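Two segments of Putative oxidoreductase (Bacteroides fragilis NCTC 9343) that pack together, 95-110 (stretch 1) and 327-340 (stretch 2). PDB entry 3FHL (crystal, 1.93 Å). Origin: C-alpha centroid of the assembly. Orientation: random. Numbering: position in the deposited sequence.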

ATOM      1  N   GLU C  95      -8.423  12.371 -27.254  1.00 35.49           N
ATOM      2  CA  GLU C  95      -8.528  12.310 -25.807  1.00 39.33           C
ATOM      3  C   GLU C  95      -9.137  10.999 -25.365  1.00 33.96           C
ATOM      4  O   GLU C  95      -9.918  10.383 -26.104  1.00 38.44           O
ATOM      5  N   LYS C  96      -8.774  10.576 -24.156  1.00 37.62           N
ATOM      6  CA  LYS C  96      -9.457   9.476 -23.475  1.00 38.25           C
ATOM      7  C   LYS C  96     -10.903   9.874 -23.185  1.00 39.36           C
ATOM      8  O   LYS C  96     -11.155  11.001 -22.749  1.00 40.52           O
ATOM      9  N   PRO C  97     -11.857   8.955 -23.426  1.00 41.52           N
ATOM     10  CA  PRO C  97     -11.671   7.587 -23.928  1.00 42.21           C
ATOM     11  C   PRO C  97     -11.421   7.545 -25.437  1.00 42.00           C
ATOM     12  O   PRO C  97     -12.168   8.155 -26.210  1.00 40.98           O
ATOM     13  N   PHE C  98     -10.348   6.854 -25.821  1.00 36.64           N
ATOM     14  CA  PHE C  98      -9.934   6.685 -27.217  1.00 37.81           C
ATOM     15  C   PHE C  98     -11.106   6.198 -28.069  1.00 42.61           C
ATOM     16  O   PHE C  98     -11.539   6.898 -28.985  1.00 42.27           O
ATOM     17  N   THR C  99     -11.621   5.010 -27.758  1.00 42.23           N
ATOM     18  CA  THR C  99     -12.804   4.479 -28.432  1.00 42.86           C
ATOM     19  C   THR C  99     -13.704   3.796 -27.415  1.00 48.52           C
ATOM     20  O   THR C  99     -13.285   3.535 -26.281  1.00 46.53           O
ATOM     21  N   SER C 100     -14.935   3.493 -27.825  1.00 49.76           N
ATOM     22  CA  SER C 100     -15.862   2.777 -26.957  1.00 51.19           C
ATOM     23  C   SER C 100     -15.484   1.301 -26.824  1.00 49.61           C
ATOM     24  O   SER C 100     -15.728   0.697 -25.783  1.00 51.80           O
ATOM     25  N   THR C 101     -14.881   0.730 -27.870  1.00 47.38           N
ATOM     26  CA  THR C 101     -14.408  -0.666 -27.835  1.00 45.86           C
ATOM     27  C   THR C 101     -12.966  -0.811 -28.321  1.00 48.06           C
ATOM     28  O   THR C 101     -12.463   0.038 -29.055  1.00 47.22           O
ATOM     29  N   THR C 102     -12.324  -1.906 -27.910  1.00 45.74           N
ATOM     30  CA  THR C 102     -10.954  -2.253 -28.305  1.00 49.60           C
ATOM     31  C   THR C 102     -10.824  -2.522 -29.810  1.00 51.08           C
ATOM     32  O   THR C 102      -9.836  -2.119 -30.434  1.00 49.43           O
ATOM     33  N   LYS C 103     -11.834  -3.182 -30.376  1.00 48.20           N
ATOM     34  CA  LYS C 103     -11.897  -3.488 -31.807  1.00 51.99           C
ATOM     35  C   LYS C 103     -11.900  -2.218 -32.674  1.00 46.86           C
ATOM     36  O   LYS C 103     -11.239  -2.172 -33.709  1.00 47.29           O
ATOM     37  N   GLN C 104     -12.645  -1.203 -32.228  1.00 43.17           N
ATOM     38  CA  GLN C 104     -12.689   0.115 -32.862  1.00 41.96           C
ATOM     39  C   GLN C 104     -11.329   0.813 -32.808  1.00 45.56           C
ATOM     40  O   GLN C 104     -10.906   1.458 -33.773  1.00 44.12           O
ATOM     41  N   GLY C 105     -10.660   0.684 -31.665  1.00 40.11           N
ATOM     42  CA  GLY C 105      -9.324   1.219 -31.468  1.00 39.48           C
ATOM     43  C   GLY C 105      -8.294   0.560 -32.360  1.00 38.97           C
ATOM     44  O   GLY C 105      -7.488   1.247 -32.997  1.00 35.42           O
ATOM     45  N   GLU C 106      -8.330  -0.767 -32.430  1.00 39.49           N
ATOM     46  CA  GLU C 106      -7.436  -1.507 -33.335  1.00 41.80           C
ATOM     47  C   GLU C 106      -7.674  -1.131 -34.805  1.00 42.27           C
ATOM     48  O   GLU C 106      -6.722  -1.043 -35.585  1.00 42.09           O
ATOM     49  N   GLU C 107      -8.937  -0.879 -35.156  1.00 39.46           N
ATOM     50  CA  GLU C 107      -9.310  -0.433 -36.503  1.00 43.89           C
ATOM     51  C   GLU C 107      -8.706   0.934 -36.865  1.00 44.03           C
ATOM     52  O   GLU C 107      -8.168   1.111 -37.965  1.00 44.33           O
ATOM     53  N   LEU C 108      -8.804   1.887 -35.940  1.00 42.62           N
ATOM     54  CA  LEU C 108      -8.248   3.228 -36.135  1.00 37.87           C
ATOM     55  C   LEU C 108      -6.734   3.219 -36.290  1.00 38.89           C
ATOM     56  O   LEU C 108      -6.193   3.928 -37.148  1.00 36.47           O
ATOM     57  N   ILE C 109      -6.064   2.411 -35.466  1.00 36.09           N
ATOM     58  CA  ILE C 109      -4.605   2.276 -35.484  1.00 33.50           C
ATOM     59  C   ILE C 109      -4.127   1.737 -36.840  1.00 41.26           C
ATOM     60  O   ILE C 109      -3.181   2.269 -37.423  1.00 38.80           O
ATOM     61  N   ALA C 110      -4.813   0.711 -37.345  1.00 40.96           N
ATOM     62  CA  ALA C 110      -4.514   0.135 -38.664  1.00 41.26           C
ATOM     63  C   ALA C 110      -4.784   1.109 -39.825  1.00 39.72           C
ATOM     64  O   ALA C 110      -4.006   1.161 -40.773  1.00 42.12           O
ATOM     65  N   HIS C 327       1.736   6.880 -28.762  1.00 30.00           N
ATOM     66  CA  HIS C 327       0.981   6.039 -29.689  1.00 38.08           C
ATOM     67  C   HIS C 327      -0.349   5.605 -29.087  1.00 36.78           C
ATOM     68  O   HIS C 327      -0.431   5.310 -27.894  1.00 35.06           O
ATOM     69  N   ALA C 328      -1.385   5.561 -29.919  1.00 33.24           N
ATOM     70  CA  ALA C 328      -2.701   5.076 -29.503  1.00 30.07           C
ATOM     71  C   ALA C 328      -2.677   3.657 -28.933  1.00 33.69           C
ATOM     72  O   ALA C 328      -3.501   3.328 -28.067  1.00 34.45           O
ATOM     73  N   GLN C 329      -1.728   2.833 -29.392  1.00 29.13           N
ATOM     74  CA  GLN C 329      -1.572   1.459 -28.882  1.00 33.59           C
ATOM     75  C   GLN C 329      -1.296   1.459 -27.367  1.00 34.78           C
ATOM     76  O   GLN C 329      -1.709   0.539 -26.665  1.00 34.09           O
ATOM     77  N   ASP C 330      -0.623   2.503 -26.877  1.00 35.48           N
ATOM     78  CA  ASP C 330      -0.358   2.655 -25.440  1.00 35.92           C
ATOM     79  C   ASP C 330      -1.634   2.604 -24.593  1.00 34.17           C
ATOM     80  O   ASP C 330      -1.640   1.946 -23.563  1.00 34.50           O
ATOM     81  N   ILE C 331      -2.705   3.266 -25.032  1.00 31.07           N
ATOM     82  CA  ILE C 331      -3.960   3.239 -24.274  1.00 32.22           C
ATOM     83  C   ILE C 331      -4.691   1.896 -24.397  1.00 35.16           C
ATOM     84  O   ILE C 331      -5.403   1.509 -23.483  1.00 33.95           O
ATOM     85  N   LEU C 332      -4.497   1.178 -25.504  1.00 33.36           N
ATOM     86  CA  LEU C 332      -5.088  -0.149 -25.620  1.00 34.92           C
ATOM     87  C   LEU C 332      -4.402  -1.091 -24.641  1.00 33.90           C
ATOM     88  O   LEU C 332      -5.061  -1.921 -24.020  1.00 33.56           O
ATOM     89  N   ASN C 333      -3.084  -0.943 -24.512  1.00 29.72           N
ATOM     90  CA  ASN C 333      -2.288  -1.685 -23.535  1.00 33.69           C
ATOM     91  C   ASN C 333      -2.720  -1.401 -22.099  1.00 35.62           C
ATOM     92  O   ASN C 333      -2.843  -2.316 -21.277  1.00 35.71           O
ATOM     93  N   VAL C 334      -2.963  -0.126 -21.817  1.00 33.59           N
ATOM     94  CA  VAL C 334      -3.453   0.310 -20.512  1.00 32.81           C
ATOM     95  C   VAL C 334      -4.807  -0.315 -20.200  1.00 31.79           C
ATOM     96  O   VAL C 334      -5.001  -0.846 -19.107  1.00 28.35           O
ATOM     97  N   ILE C 335      -5.709  -0.292 -21.182  1.00 30.94           N
ATOM     98  CA  ILE C 335      -7.061  -0.854 -21.059  1.00 32.41           C
ATOM     99  C   ILE C 335      -7.043  -2.365 -20.843  1.00 35.17           C
ATOM    100  O   ILE C 335      -7.881  -2.890 -20.110  1.00 34.81           O
ATOM    101  N   ARG C 336      -6.077  -3.053 -21.450  1.00 33.87           N
ATOM    102  CA  ARG C 336      -5.899  -4.473 -21.216  1.00 32.87           C
ATOM    103  C   ARG C 336      -5.602  -4.746 -19.734  1.00 37.66           C
ATOM    104  O   ARG C 336      -6.207  -5.644 -19.134  1.00 31.47           O
ATOM    105  N   ILE C 337      -4.681  -3.964 -19.161  1.00 32.83           N
ATOM    106  CA  ILE C 337      -4.376  -4.032 -17.726  1.00 32.78           C
ATOM    107  C   ILE C 337      -5.593  -3.707 -16.847  1.00 34.06           C
ATOM    108  O   ILE C 337      -5.860  -4.426 -15.879  1.00 32.42           O
ATOM    109  N   ILE C 338      -6.334  -2.655 -17.195  1.00 29.77           N
ATOM    110  CA  ILE C 338      -7.554  -2.280 -16.469  1.00 32.07           C
ATOM    111  C   ILE C 338      -8.586  -3.421 -16.484  1.00 34.40           C
ATOM    112  O   ILE C 338      -9.165  -3.759 -15.455  1.00 31.45           O
ATOM    113  N   GLU C 339      -8.785  -4.028 -17.650  1.00 34.81           N
ATOM    114  CA  GLU C 339      -9.711  -5.142 -17.780  1.00 36.43           C
ATOM    115  C   GLU C 339      -9.240  -6.342 -16.967  1.00 32.60           C
ATOM    116  O   GLU C 339     -10.056  -7.012 -16.343  1.00 35.02           O
ATOM    117  N   ALA C 340      -7.929  -6.588 -16.953  1.00 29.72           N
ATOM    118  CA  ALA C 340      -7.355  -7.659 -16.128  1.00 31.92           C
ATOM    119  C   ALA C 340      -7.529  -7.409 -14.632  1.00 31.76           C
ATOM    120  O   ALA C 340      -7.761  -8.344 -13.874  1.00 33.03           O
TER

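The two stretches meet in a compact, largely apolar contact between near-antiparallel helices (160°, axes 10.2 Å apart), with no direct hydrogen bond across it and two waters bridging its polar margin. Leu332 (chi1 m, chi2 t) is the central knob, set among Thr102, Gly105, Glu106 and Ile109. Its CD1 lies 3.7 Å from Glu106 CG and 3.8 Å from Ile109 CD1. Gly105 makes room for it: an ideal CB there would fall 2.9 Å from Leu332 CD2, a clash.

Phe98, in the loop before the first helix, points toward stretch 2 with chi1 t. Leu332 CD2 approaches the ring edge, 3.9 Å from Phe98 CD2, while Ala328 CB makes an off-centre CH-pi contact, 4.2 Å from the ring centroid. Ile331 (t, p) places CG2 3.7 Å from Phe98 CB, and its CD1 is 4.0 Å from Lys96 CD. Ile109 (m, t) also points in, its CG1 3.8 Å from Ala328 CB.

Polar groups are linked through solvent. One water donates to Leu332 O (2.7 Å from the water O) and makes a weak bond with Thr102 OG1 (3.4 Å). The other donates to Glu106 OE2 (3.1 Å) and accepts from Gln329 NE2 (3.0 Å), which also donates to Asn333 OD1 at 3.1 Å.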

ATOM      1  CB  GLU C  95      -9.389  13.446 -25.303  1.00 34.32           C
ATOM      2  CG  GLU C  95      -8.591  14.683 -25.048  1.00 42.30           C
ATOM      3  CD  GLU C  95      -9.242  15.591 -24.042  1.00 45.97           C
ATOM      4  OE1 GLU C  95     -10.492  15.662 -24.014  1.00 46.41           O
ATOM      5  OE2 GLU C  95      -8.498  16.257 -23.287  1.00 46.29           O
ATOM      6  CB  LYS C  96      -8.748   9.127 -22.171  1.00 34.32           C
ATOM      7  CG  LYS C  96      -7.400   8.446 -22.366  1.00 32.33           C
ATOM      8  CD  LYS C  96      -6.490   8.703 -21.172  1.00 39.95           C
ATOM      9  CE  LYS C  96      -7.096   8.176 -19.875  1.00 42.89           C
ATOM     10  NZ  LYS C  96      -6.237   8.527 -18.697  1.00 46.83           N
ATOM     11  CB  PRO C  97     -12.997   6.890 -23.579  1.00 38.86           C
ATOM     12  CG  PRO C  97     -13.834   7.923 -22.849  1.00 42.45           C
ATOM     13  CD  PRO C  97     -13.276   9.253 -23.198  1.00 42.81           C
ATOM     14  CB  PHE C  98      -8.727   5.728 -27.266  1.00 33.18           C
ATOM     15  CG  PHE C  98      -8.244   5.359 -28.658  1.00 37.99           C
ATOM     16  CD1 PHE C  98      -8.235   6.279 -29.707  1.00 37.50           C
ATOM     17  CD2 PHE C  98      -7.743   4.083 -28.894  1.00 37.32           C
ATOM     18  CE1 PHE C  98      -7.780   5.911 -30.967  1.00 36.04           C
ATOM     19  CE2 PHE C  98      -7.274   3.716 -30.144  1.00 35.63           C
ATOM     20  CZ  PHE C  98      -7.295   4.624 -31.182  1.00 31.87           C
ATOM     21  CB  THR C  99     -12.446   3.436 -29.499  1.00 40.57           C
ATOM     22  OG1 THR C  99     -11.535   2.480 -28.943  1.00 43.59           O
ATOM     23  CG2 THR C  99     -11.815   4.083 -30.720  1.00 42.38           C
ATOM     24  CB  SER C 100     -17.310   2.947 -27.430  1.00 53.39           C
ATOM     25  OG  SER C 100     -17.534   2.291 -28.663  1.00 57.12           O
ATOM     26  CB  THR C 101     -15.306  -1.646 -28.674  1.00 49.28           C
ATOM     27  OG1 THR C 101     -14.956  -1.574 -30.063  1.00 45.77           O
ATOM     28  CG2 THR C 101     -16.805  -1.364 -28.494  1.00 47.97           C
ATOM     29  CB  THR C 102     -10.440  -3.471 -27.494  1.00 49.05           C
ATOM     30  OG1 THR C 102     -10.428  -3.134 -26.101  1.00 54.68           O
ATOM     31  CG2 THR C 102      -9.022  -3.885 -27.913  1.00 47.11           C
ATOM     32  CB  LYS C 103     -13.142  -4.333 -32.093  1.00 53.11           C
ATOM     33  CG  LYS C 103     -13.145  -5.044 -33.435  1.00 60.90           C
ATOM     34  CD  LYS C 103     -14.393  -5.908 -33.574  1.00 63.89           C
ATOM     35  CE  LYS C 103     -14.391  -6.706 -34.874  1.00 75.48           C
ATOM     36  NZ  LYS C 103     -15.554  -7.644 -34.948  1.00 78.68           N
ATOM     37  CB  GLN C 104     -13.711   0.984 -32.149  1.00 40.49           C
ATOM     38  CG  GLN C 104     -15.171   0.721 -32.500  1.00 39.50           C
ATOM     39  CD  GLN C 104     -16.099   1.639 -31.724  1.00 42.72           C
ATOM     40  OE1 GLN C 104     -15.706   2.228 -30.713  1.00 49.57           O
ATOM     41  NE2 GLN C 104     -17.329   1.772 -32.191  1.00 48.94           N
ATOM     42  CB  GLU C 106      -7.557  -3.021 -33.128  1.00 40.94           C
ATOM     43  CG  GLU C 106      -7.007  -3.489 -31.779  1.00 46.41           C
ATOM     44  CD  GLU C 106      -7.200  -4.976 -31.508  1.00 52.13           C
ATOM     45  OE1 GLU C 106      -8.198  -5.562 -31.990  1.00 60.77           O
ATOM     46  OE2 GLU C 106      -6.352  -5.554 -30.792  1.00 56.04           O
ATOM     47  CB  GLU C 107     -10.833  -0.384 -36.646  1.00 47.46           C
ATOM     48  CG  GLU C 107     -11.316  -0.112 -38.069  1.00 54.72           C
ATOM     49  CD  GLU C 107     -12.780   0.275 -38.131  1.00 64.98           C
ATOM     50  OE1 GLU C 107     -13.529  -0.050 -37.183  1.00 67.53           O
ATOM     51  OE2 GLU C 107     -13.187   0.906 -39.131  1.00 68.17           O
ATOM     52  CB  LEU C 108      -8.648   4.148 -34.984  1.00 38.60           C
ATOM     53  CG  LEU C 108     -10.113   4.576 -34.942  1.00 40.44           C
ATOM     54  CD1 LEU C 108     -10.314   5.597 -33.835  1.00 35.99           C
ATOM     55  CD2 LEU C 108     -10.556   5.137 -36.285  1.00 40.91           C
ATOM     56  CB  ILE C 109      -4.099   1.412 -34.289  1.00 34.58           C
ATOM     57  CG1 ILE C 109      -4.214   2.210 -32.972  1.00 30.37           C
ATOM     58  CG2 ILE C 109      -2.654   0.921 -34.503  1.00 33.72           C
ATOM     59  CD1 ILE C 109      -4.072   1.372 -31.702  1.00 27.35           C
ATOM     60  CB  ALA C 110      -5.275  -1.158 -38.856  1.00 38.04           C
ATOM     61  CB  HIS C 327       1.765   4.777 -30.037  1.00 37.62           C
ATOM     62  CG  HIS C 327       2.914   5.006 -30.967  1.00 53.29           C
ATOM     63  ND1 HIS C 327       4.222   5.035 -30.538  1.00 56.27           N
ATOM     64  CD2 HIS C 327       2.953   5.188 -32.308  1.00 62.17           C
ATOM     65  CE1 HIS C 327       5.018   5.240 -31.571  1.00 60.98           C
ATOM     66  NE2 HIS C 327       4.273   5.335 -32.658  1.00 68.76           N
ATOM     67  CB  ALA C 328      -3.683   5.161 -30.657  1.00 29.00           C
ATOM     68  CB  GLN C 329      -0.462   0.719 -29.629  1.00 34.90           C
ATOM     69  CG  GLN C 329      -0.276  -0.749 -29.258  1.00 38.66           C
ATOM     70  CD  GLN C 329      -1.472  -1.602 -29.605  1.00 44.24           C
ATOM     71  OE1 GLN C 329      -1.992  -1.534 -30.721  1.00 42.05           O
ATOM     72  NE2 GLN C 329      -1.913  -2.429 -28.653  1.00 40.46           N
ATOM     73  CB  ASP C 330       0.433   3.933 -25.135  1.00 32.01           C
ATOM     74  CG  ASP C 330       1.895   3.839 -25.546  1.00 37.35           C
ATOM     75  OD1 ASP C 330       2.359   2.753 -25.965  1.00 36.88           O
ATOM     76  OD2 ASP C 330       2.596   4.865 -25.440  1.00 41.54           O
ATOM     77  CB  ILE C 331      -4.890   4.458 -24.555  1.00 34.57           C
ATOM     78  CG1 ILE C 331      -5.844   4.725 -23.384  1.00 37.14           C
ATOM     79  CG2 ILE C 331      -5.715   4.267 -25.798  1.00 33.76           C
ATOM     80  CD1 ILE C 331      -5.167   5.085 -22.066  1.00 43.43           C
ATOM     81  CB  LEU C 332      -4.993  -0.697 -27.042  1.00 34.42           C
ATOM     82  CG  LEU C 332      -5.769  -0.005 -28.162  1.00 30.59           C
ATOM     83  CD1 LEU C 332      -5.863  -0.998 -29.301  1.00 31.71           C
ATOM     84  CD2 LEU C 332      -7.168   0.447 -27.745  1.00 32.75           C
ATOM     85  CB  ASN C 333      -0.804  -1.354 -23.711  1.00 29.85           C
ATOM     86  CG  ASN C 333      -0.224  -1.916 -25.004  1.00 40.28           C
ATOM     87  OD1 ASN C 333      -0.882  -2.681 -25.713  1.00 35.47           O
ATOM     88  ND2 ASN C 333       1.022  -1.545 -25.306  1.00 34.09           N
ATOM     89  CB  VAL C 334      -3.504   1.838 -20.438  1.00 31.73           C
ATOM     90  CG1 VAL C 334      -4.325   2.326 -19.245  1.00 30.61           C
ATOM     91  CG2 VAL C 334      -2.098   2.367 -20.378  1.00 30.04           C
ATOM     92  CB  ILE C 335      -7.966  -0.450 -22.259  1.00 34.89           C
ATOM     93  CG1 ILE C 335      -8.394   1.011 -22.116  1.00 34.30           C
ATOM     94  CG2 ILE C 335      -9.217  -1.344 -22.377  1.00 35.10           C
ATOM     95  CD1 ILE C 335      -9.013   1.597 -23.379  1.00 39.64           C
ATOM     96  CB  ARG C 336      -4.766  -5.025 -22.079  1.00 36.31           C
ATOM     97  CG  ARG C 336      -4.542  -6.522 -21.932  1.00 42.19           C
ATOM     98  CD  ARG C 336      -3.567  -7.015 -22.985  1.00 54.25           C
ATOM     99  NE  ARG C 336      -3.274  -8.441 -22.872  1.00 60.79           N
ATOM    100  CZ  ARG C 336      -2.127  -8.996 -23.258  1.00 64.81           C
ATOM    101  NH1 ARG C 336      -1.158  -8.242 -23.768  1.00 66.54           N
ATOM    102  NH2 ARG C 336      -1.941 -10.303 -23.121  1.00 69.57           N
ATOM    103  CB  ILE C 337      -3.157  -3.145 -17.344  1.00 32.23           C
ATOM    104  CG1 ILE C 337      -1.939  -3.496 -18.200  1.00 32.62           C
ATOM    105  CG2 ILE C 337      -2.804  -3.279 -15.847  1.00 30.32           C
ATOM    106  CD1 ILE C 337      -1.501  -4.925 -18.083  1.00 41.98           C
ATOM    107  CB  ILE C 338      -8.184  -1.000 -17.038  1.00 27.54           C
ATOM    108  CG1 ILE C 338      -7.332   0.225 -16.685  1.00 33.28           C
ATOM    109  CG2 ILE C 338      -9.612  -0.808 -16.514  1.00 28.66           C
ATOM    110  CD1 ILE C 338      -7.846   1.539 -17.285  1.00 34.71           C
ATOM    111  CB  GLU C 339      -9.933  -5.497 -19.255  1.00 33.72           C
ATOM    112  CG  GLU C 339     -10.811  -4.459 -19.981  1.00 40.15           C
ATOM    113  CD  GLU C 339     -10.930  -4.701 -21.486  1.00 47.89           C
ATOM    114  OE1 GLU C 339     -10.214  -5.574 -22.034  1.00 51.13           O
ATOM    115  OE2 GLU C 339     -11.744  -4.004 -22.126  1.00 52.43           O
ATOM    116  CB  ALA C 340      -5.909  -7.877 -16.459  1.00 26.59           C
TER
HETATM  117  O   HOH W   1      -7.198  -3.242 -25.132  1.00 36.65           O
HETATM  118  O   HOH W   2      -4.162  -4.349 -28.876  1.00 59.24           O